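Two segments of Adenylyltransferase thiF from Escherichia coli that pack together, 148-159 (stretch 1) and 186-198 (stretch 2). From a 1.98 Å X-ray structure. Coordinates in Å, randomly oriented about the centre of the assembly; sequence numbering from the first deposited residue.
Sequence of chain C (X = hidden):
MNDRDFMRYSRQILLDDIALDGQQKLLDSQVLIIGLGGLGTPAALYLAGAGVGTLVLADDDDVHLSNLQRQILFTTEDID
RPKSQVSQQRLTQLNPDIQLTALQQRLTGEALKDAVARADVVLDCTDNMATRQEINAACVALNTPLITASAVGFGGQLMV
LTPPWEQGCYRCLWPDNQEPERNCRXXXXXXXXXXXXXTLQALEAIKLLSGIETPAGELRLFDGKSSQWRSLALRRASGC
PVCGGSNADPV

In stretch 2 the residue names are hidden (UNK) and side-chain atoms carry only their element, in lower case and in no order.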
# COMPACT_ATOMS: atom_id res chain seq x y z
N THR C 148 4.67 3.48 -13.06
CA THR C 148 5.90 2.83 -12.67
C THR C 148 6.14 2.86 -11.19
O THR C 148 5.81 3.83 -10.53
CB THR C 148 7.16 3.52 -13.41
OG1 THR C 148 8.38 2.89 -12.97
CG2 THR C 148 7.25 5.04 -13.06
N ALA C 149 6.74 1.81 -10.66
CA ALA C 149 7.02 1.77 -9.22
C ALA C 149 8.28 0.96 -8.94
O ALA C 149 8.72 0.23 -9.79
CB ALA C 149 5.81 1.16 -8.46
N SER C 150 8.86 1.14 -7.76
CA SER C 150 10.05 0.41 -7.39
C SER C 150 10.04 0.29 -5.85
O SER C 150 9.28 0.99 -5.13
CB SER C 150 11.31 1.19 -7.84
OG SER C 150 11.29 2.49 -7.28
N ALA C 151 10.87 -0.62 -5.34
CA ALA C 151 10.97 -0.76 -3.90
C ALA C 151 12.26 -1.48 -3.57
O ALA C 151 12.70 -2.29 -4.37
CB ALA C 151 9.75 -1.58 -3.35
N VAL C 152 12.85 -1.17 -2.41
CA VAL C 152 14.07 -1.84 -1.96
C VAL C 152 14.10 -1.59 -0.47
O VAL C 152 13.68 -0.53 -0.03
CB VAL C 152 15.41 -1.30 -2.67
CG1 VAL C 152 15.82 0.08 -2.17
CG2 VAL C 152 16.57 -2.26 -2.40
N GLY C 153 14.54 -2.57 0.33
CA GLY C 153 14.58 -2.34 1.76
C GLY C 153 13.20 -2.03 2.28
O GLY C 153 12.26 -2.79 2.07
N PHE C 154 13.05 -0.90 2.99
CA PHE C 154 11.73 -0.51 3.46
C PHE C 154 11.17 0.65 2.60
O PHE C 154 10.15 1.24 2.96
CB PHE C 154 11.80 -0.04 4.92
CG PHE C 154 11.91 -1.18 5.92
CD1 PHE C 154 10.77 -1.68 6.56
CD2 PHE C 154 13.15 -1.75 6.21
CE1 PHE C 154 10.87 -2.75 7.50
CE2 PHE C 154 13.26 -2.82 7.15
CZ PHE C 154 12.12 -3.31 7.78
N GLY C 155 11.82 0.98 1.49
CA GLY C 155 11.33 2.11 0.72
C GLY C 155 10.68 1.81 -0.62
O GLY C 155 10.98 0.77 -1.23
N GLY C 156 9.79 2.72 -1.06
CA GLY C 156 9.08 2.55 -2.33
C GLY C 156 8.94 3.88 -3.05
O GLY C 156 8.94 4.92 -2.38
N GLN C 157 8.84 3.84 -4.39
CA GLN C 157 8.66 5.02 -5.24
C GLN C 157 7.60 4.68 -6.25
O GLN C 157 7.60 3.58 -6.79
CB GLN C 157 9.98 5.39 -5.97
CG GLN C 157 11.13 5.63 -4.96
CD GLN C 157 12.48 6.07 -5.61
OE1 GLN C 157 12.72 5.81 -6.78
NE2 GLN C 157 13.36 6.69 -4.81
N LEU C 158 6.69 5.62 -6.55
CA LEU C 158 5.65 5.36 -7.54
C LEU C 158 5.32 6.69 -8.32
O LEU C 158 5.32 7.76 -7.73
CB LEU C 158 4.40 4.89 -6.79
CG LEU C 158 3.07 4.92 -7.53
CD1 LEU C 158 3.08 3.83 -8.56
CD2 LEU C 158 1.91 4.70 -6.52
N MET C 159 5.04 6.58 -9.62
CA MET C 159 4.63 7.75 -10.42
C MET C 159 3.72 7.28 -11.52
O MET C 159 3.95 6.20 -12.12
CB MET C 159 5.79 8.41 -11.18
CG MET C 159 7.09 8.48 -10.55
SD MET C 159 8.16 9.20 -11.84
CE MET C 159 9.26 7.88 -12.01
N UNK C 186 21.84 -7.58 -5.84
CA UNK C 186 20.40 -7.32 -5.68
C UNK C 186 20.18 -7.39 -4.15
O UNK C 186 20.42 -8.43 -3.52
c UNK C 186 19.73 -9.77 -5.89
o UNK C 186 18.19 -7.98 -6.56
c UNK C 186 19.58 -8.36 -6.49
N UNK C 187 19.75 -6.26 -3.58
CA UNK C 187 19.61 -6.11 -2.13
C UNK C 187 18.35 -6.70 -1.48
O UNK C 187 17.52 -7.29 -2.14
c UNK C 187 19.71 -4.65 -1.77
N UNK C 188 18.24 -6.53 -0.17
CA UNK C 188 17.06 -7.04 0.52
C UNK C 188 15.83 -6.13 0.36
O UNK C 188 15.89 -4.92 -0.02
N UNK C 189 14.70 -6.74 0.66
CA UNK C 189 13.44 -6.05 0.59
C UNK C 189 12.38 -6.79 1.41
O UNK C 189 12.38 -8.05 1.53
c UNK C 189 11.83 -4.89 -0.98
c UNK C 189 13.01 -5.89 -0.88
c UNK C 189 12.69 -7.25 -1.48
N UNK C 190 11.54 -5.99 2.03
CA UNK C 190 10.44 -6.46 2.85
C UNK C 190 9.26 -6.75 1.91
O UNK C 190 8.89 -5.91 1.06
c UNK C 190 8.94 -5.85 4.78
c UNK C 190 11.33 -5.07 4.76
c UNK C 190 10.08 -5.38 3.90
N UNK C 191 8.71 -7.95 2.05
CA UNK C 191 7.64 -8.40 1.22
C UNK C 191 6.50 -7.43 1.03
O UNK C 191 6.18 -7.03 -0.09
N UNK C 192 5.86 -7.03 2.14
CA UNK C 192 4.73 -6.10 2.05
C UNK C 192 5.11 -4.71 1.57
O UNK C 192 4.25 -3.97 1.18
c UNK C 192 4.73 -7.30 4.17
c UNK C 192 4.19 -6.05 3.49
c UNK C 192 6.03 -7.59 3.50
N UNK C 193 6.36 -4.32 1.62
CA UNK C 193 6.66 -2.98 1.07
C UNK C 193 6.59 -3.02 -0.47
O UNK C 193 5.95 -2.18 -1.12
c UNK C 193 8.06 -2.48 1.51
c UNK C 193 8.09 -2.29 3.05
c UNK C 193 8.38 -1.14 0.79
N UNK C 194 7.25 -4.00 -1.10
CA UNK C 194 7.19 -4.06 -2.55
C UNK C 194 5.73 -4.41 -2.93
O UNK C 194 5.20 -3.97 -3.97
c UNK C 194 7.98 -6.53 -2.72
c UNK C 194 8.24 -5.08 -3.17
c UNK C 194 8.12 -5.04 -4.67
N UNK C 195 5.07 -5.19 -2.09
CA UNK C 195 3.68 -5.56 -2.35
C UNK C 195 2.76 -4.33 -2.34
O UNK C 195 1.88 -4.22 -3.21
N UNK C 196 2.94 -3.42 -1.38
CA UNK C 196 2.05 -2.28 -1.39
C UNK C 196 2.26 -1.41 -2.64
O UNK C 196 1.28 -0.92 -3.21
c UNK C 196 2.16 -1.35 -0.15
c UNK C 196 3.46 -0.66 -0.07
c UNK C 196 1.85 -2.13 1.11
N UNK C 197 3.50 -1.31 -3.11
CA UNK C 197 3.77 -0.49 -4.32
C UNK C 197 3.12 -1.12 -5.53
O UNK C 197 2.52 -0.44 -6.36
s UNK C 197 5.30 1.77 -2.57
c UNK C 197 5.35 2.93 -4.06
c UNK C 197 5.29 -0.33 -4.55
c UNK C 197 6.03 0.27 -3.34
N UNK C 198 3.21 -2.45 -5.66
CA UNK C 198 2.57 -3.04 -6.82
C UNK C 198 1.06 -2.97 -6.75
O UNK C 198 0.38 -2.81 -7.77

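Position 186 carries three side-chain atoms, a carbon bearing one oxygen and one carbon; it reaches nothing on stretch 1. A beta-branched hydroxyl side chain is threonine, T186. Position 187 has a single carbon, its CB, 4.0 Å from CG2 of V152: alanine, A187. Position 188 has no side-chain atom; its O accepts a hydrogen bond from G153 N at 2.7 Å, with an N-H...O angle of 151°. It is glycine, G188.

At 189 one carbon carries two more, with no ring, and one of the outer carbons lies 3.9 Å from V152 CA; the backbone forms a single beta bridge with G153. The fork is valine, V189, with chi1 near 67° (p). Position 190 shows the same three-carbon fork. Its N donates to G153 O at 3.3 Å and 168°, while one outer carbon sits 3.6 Å from F154 CZ and 12° off the ring normal, over one face. This is again valine, V190, whose CG2 makes that CH-pi contact; the residue also occupies the N-cap position of the helix.

Position 191 lacks a side chain and does not touch stretch 1: glycine, G191. At 192 three carbons close a ring onto the backbone N, also out of contact, which defines proline, P192; an ideal CB on G191 would clash with P192 CD, at 2.9 Å. Position 193 is forked, with three carbons, one outer carbon lying 3.7 Å from F154 O and 3.8 Å from G155 O: valine, V193. Position 194 repeats the fork and places its CB 3.8 Å from A151 CB; it too is valine, V194. Position 195 is bare, hence glycine, G195. The three-carbon fork at 196 does not touch stretch 1 and is valine, V196.

Position 197 has an unbranched chain of two carbons, a sulfur and a terminal carbon. Its CB lies 4.2 Å from A149 CB, and its terminal carbon 3.5 Å from L158 CB. This is methionine, M197, with all three chi angles in m. Position 198 has no side-chain atom: glycine, G198.

The contact joins a hairpin to a helix and its lead-in. A type II' turn from V152 to G155 connects the two strands, and G153, at phi 59°, offers both N and O to the lead-in. Beyond this polar clasp, the helix runs nearly antiparallel to strand 148-152 (174°) and nearly parallel to strand 155-159 (10°), and M197 touches both strands. G156 makes room for it: an ideal CB there would fall 2.5 Å from M197 SD, a clash. Together the stretches bury 590 Å², both sides summed.

Stretch 2, residues 186-198: TAGVVGPVVGVMG
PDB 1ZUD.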